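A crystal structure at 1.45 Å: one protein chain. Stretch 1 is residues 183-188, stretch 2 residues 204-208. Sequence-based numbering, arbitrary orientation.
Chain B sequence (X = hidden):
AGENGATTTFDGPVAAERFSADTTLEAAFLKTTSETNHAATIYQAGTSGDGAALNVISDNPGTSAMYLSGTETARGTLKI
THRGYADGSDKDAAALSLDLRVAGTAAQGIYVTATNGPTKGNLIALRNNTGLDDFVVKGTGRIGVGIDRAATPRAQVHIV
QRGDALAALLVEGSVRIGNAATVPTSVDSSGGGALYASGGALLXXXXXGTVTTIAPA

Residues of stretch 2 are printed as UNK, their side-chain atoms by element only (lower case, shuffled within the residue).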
# COMPACT_ATOMS: atom_id res chain seq x y z
N VAL B 183 12.10 18.77 26.29
CA VAL B 183 13.51 18.38 26.37
C VAL B 183 13.60 16.91 26.80
O VAL B 183 13.02 16.53 27.79
CB VAL B 183 14.24 19.31 27.38
CG1 VAL B 183 15.62 18.84 27.64
CG2 VAL B 183 14.24 20.76 26.86
N PRO B 184 14.36 16.09 26.05
CA PRO B 184 14.54 14.70 26.49
C PRO B 184 15.12 14.55 27.89
O PRO B 184 15.98 15.35 28.28
CB PRO B 184 15.53 14.14 25.48
CG PRO B 184 15.23 14.92 24.22
CD PRO B 184 14.96 16.32 24.73
N THR B 185 14.69 13.53 28.63
CA THR B 185 15.24 13.21 29.95
C THR B 185 15.71 11.76 30.02
O THR B 185 16.04 11.26 31.10
CB THR B 185 14.21 13.43 31.05
OG1 THR B 185 13.06 12.61 30.81
CG2 THR B 185 13.76 14.90 31.11
N SER B 186 15.69 11.07 28.88
CA SER B 186 16.03 9.67 28.78
C SER B 186 16.47 9.35 27.35
O SER B 186 16.33 10.19 26.43
CB SER B 186 14.80 8.82 29.16
OG SER B 186 13.71 9.15 28.30
N VAL B 187 16.99 8.14 27.18
CA VAL B 187 17.42 7.64 25.87
C VAL B 187 16.78 6.28 25.59
O VAL B 187 16.11 5.72 26.44
CB VAL B 187 18.99 7.58 25.72
CG1 VAL B 187 19.60 8.93 26.12
CG2 VAL B 187 19.61 6.48 26.49
N ASP B 188 16.97 5.76 24.37
CA ASP B 188 16.42 4.43 24.03
C ASP B 188 17.10 3.26 24.77
O ASP B 188 18.24 3.35 25.22
CB ASP B 188 16.53 4.18 22.53
CG ASP B 188 15.73 2.97 22.10
OD1 ASP B 188 14.49 3.02 22.24
OD2 ASP B 188 16.34 1.97 21.65
N UNK B 204 23.12 17.06 22.49
CA UNK B 204 23.10 15.61 22.67
C UNK B 204 23.00 15.28 24.14
O UNK B 204 23.77 15.80 24.97
c UNK B 204 23.43 9.96 20.50
c UNK B 204 24.41 14.99 22.18
c UNK B 204 24.35 9.98 21.51
c UNK B 204 25.50 12.90 23.27
c UNK B 204 24.64 13.49 22.38
n UNK B 204 25.51 11.55 23.10
c UNK B 204 24.10 12.42 21.59
c UNK B 204 23.18 12.36 20.55
c UNK B 204 22.87 11.13 20.01
c UNK B 204 24.65 11.22 22.07
N UNK B 205 22.05 14.41 24.47
CA UNK B 205 21.99 13.75 25.75
C UNK B 205 22.54 12.34 25.59
O UNK B 205 22.00 11.56 24.81
c UNK B 205 20.37 12.74 27.46
n UNK B 205 18.91 14.75 31.06
c UNK B 205 19.07 13.69 30.28
n UNK B 205 19.49 12.56 30.81
c UNK B 205 20.56 13.71 26.28
c UNK B 205 18.96 12.73 28.01
n UNK B 205 18.80 13.80 28.98
N UNK B 206 23.62 12.02 26.28
CA UNK B 206 24.20 10.69 26.23
C UNK B 206 23.59 9.72 27.22
O UNK B 206 22.83 10.09 28.13
N UNK B 207 24.01 8.46 27.13
CA UNK B 207 23.37 7.42 27.93
C UNK B 207 23.66 7.56 29.41
O UNK B 207 22.92 7.00 30.22
c UNK B 207 23.76 6.03 27.45
o UNK B 207 25.15 5.82 27.54
N UNK B 208 24.73 8.25 29.77
CA UNK B 208 25.06 8.44 31.17
C UNK B 208 24.45 9.73 31.70
O UNK B 208 24.62 10.07 32.88
n UNK B 208 28.46 6.97 31.02
c UNK B 208 26.58 8.44 31.41
o UNK B 208 26.48 6.05 31.58
c UNK B 208 27.17 7.05 31.34
O HOH W 1 18.34 16.38 27.79

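Position 204 opens the second stretch in strand conformation. Its side chain has ten atoms, nine carbons and one nitrogen: a single carbon leads into fused five- and six-membered rings, and the nitrogen sits in the five-membered ring. Nothing on stretch 1 comes within contact distance. The fused rings with one nitrogen identify tryptophan, W204. The closest approach is CZ2 of W204 to CG1 of V187, 6.7 Å, too far for contact. W204 is buried, its ring nitrogen NE1 is hydrogen-bonded elsewhere in the structure, and it takes no part in this contact.

Position 205 continues the strand and sends its CA-to-CB bond toward stretch 1. The side chain has seven atoms: three carbons in a line, a nitrogen, then a carbon that carries two more nitrogens. The second carbon lies 4.1 Å from CG1 of V187, the third 3.8 Å from N of S186, and the chain nitrogen 3.3 Å from O of P184. A planar carbon bonded to three nitrogens at the end of such a chain is a guanidinium, so this is arginine, R205. Its chi1 and chi2 are both t, which extends the first part of the chain; chi3 near -85° and chi4 near -88° then turn the guanidinium out of that line. The resulting NE to P184 O hydrogen bond is weak, with an N-H...acceptor angle of 126°. Water 1 reinforces it, donating to P184 O at 2.6 Å and accepting from R205 NE at 2.9 Å. O of T185 lies over one face of the guanidinium, 3.7 Å from NH1.

Position 206 has no side-chain atoms at all, and its backbone O lies 4.0 Å from CG1 of V187. It is glycine, G206. A CB here would point away from stretch 1, and an ideal one would find nothing of that stretch within 5.5 Å, so this contact does not account for the absence of a side chain.

Position 207 carries one carbon and then one oxygen, unbranched. Its CA lies 4.1 Å from CG2 of V187 and its CB 4.3 Å from the same methyl carbon, so the contact is carbon against carbon. That is serine, S207, with chi1 in the p well.

Position 208 has four side-chain atoms, two carbons with the second carrying one oxygen and one nitrogen. Its CA-to-CB bond points away, and it touches nothing on stretch 1. This terminal amide on a short stem is asparagine, N208; the nearest pair is OD1 of N208 and CG2 of V187, 8.6 Å.

The contact is small, 243 Å² summed over both sides, and rests mainly on two residues. V187 points toward stretch 2 and spans three successive residues: CG1 lies 3.8 Å from R205 O and 4.0 Å from G206 O; both methyls come near CA of S207, CG2 closer at 4.1 Å. R205 reaches back along the irregular backbone of P184, T185 and S186. The rule for a designer is to pair a branched aliphatic, packed on backbone and on the aliphatic part of the arginine, with a long polar chain whose weak direct bond is supplemented by water.

Stretch 2 (204-208) WRGSN
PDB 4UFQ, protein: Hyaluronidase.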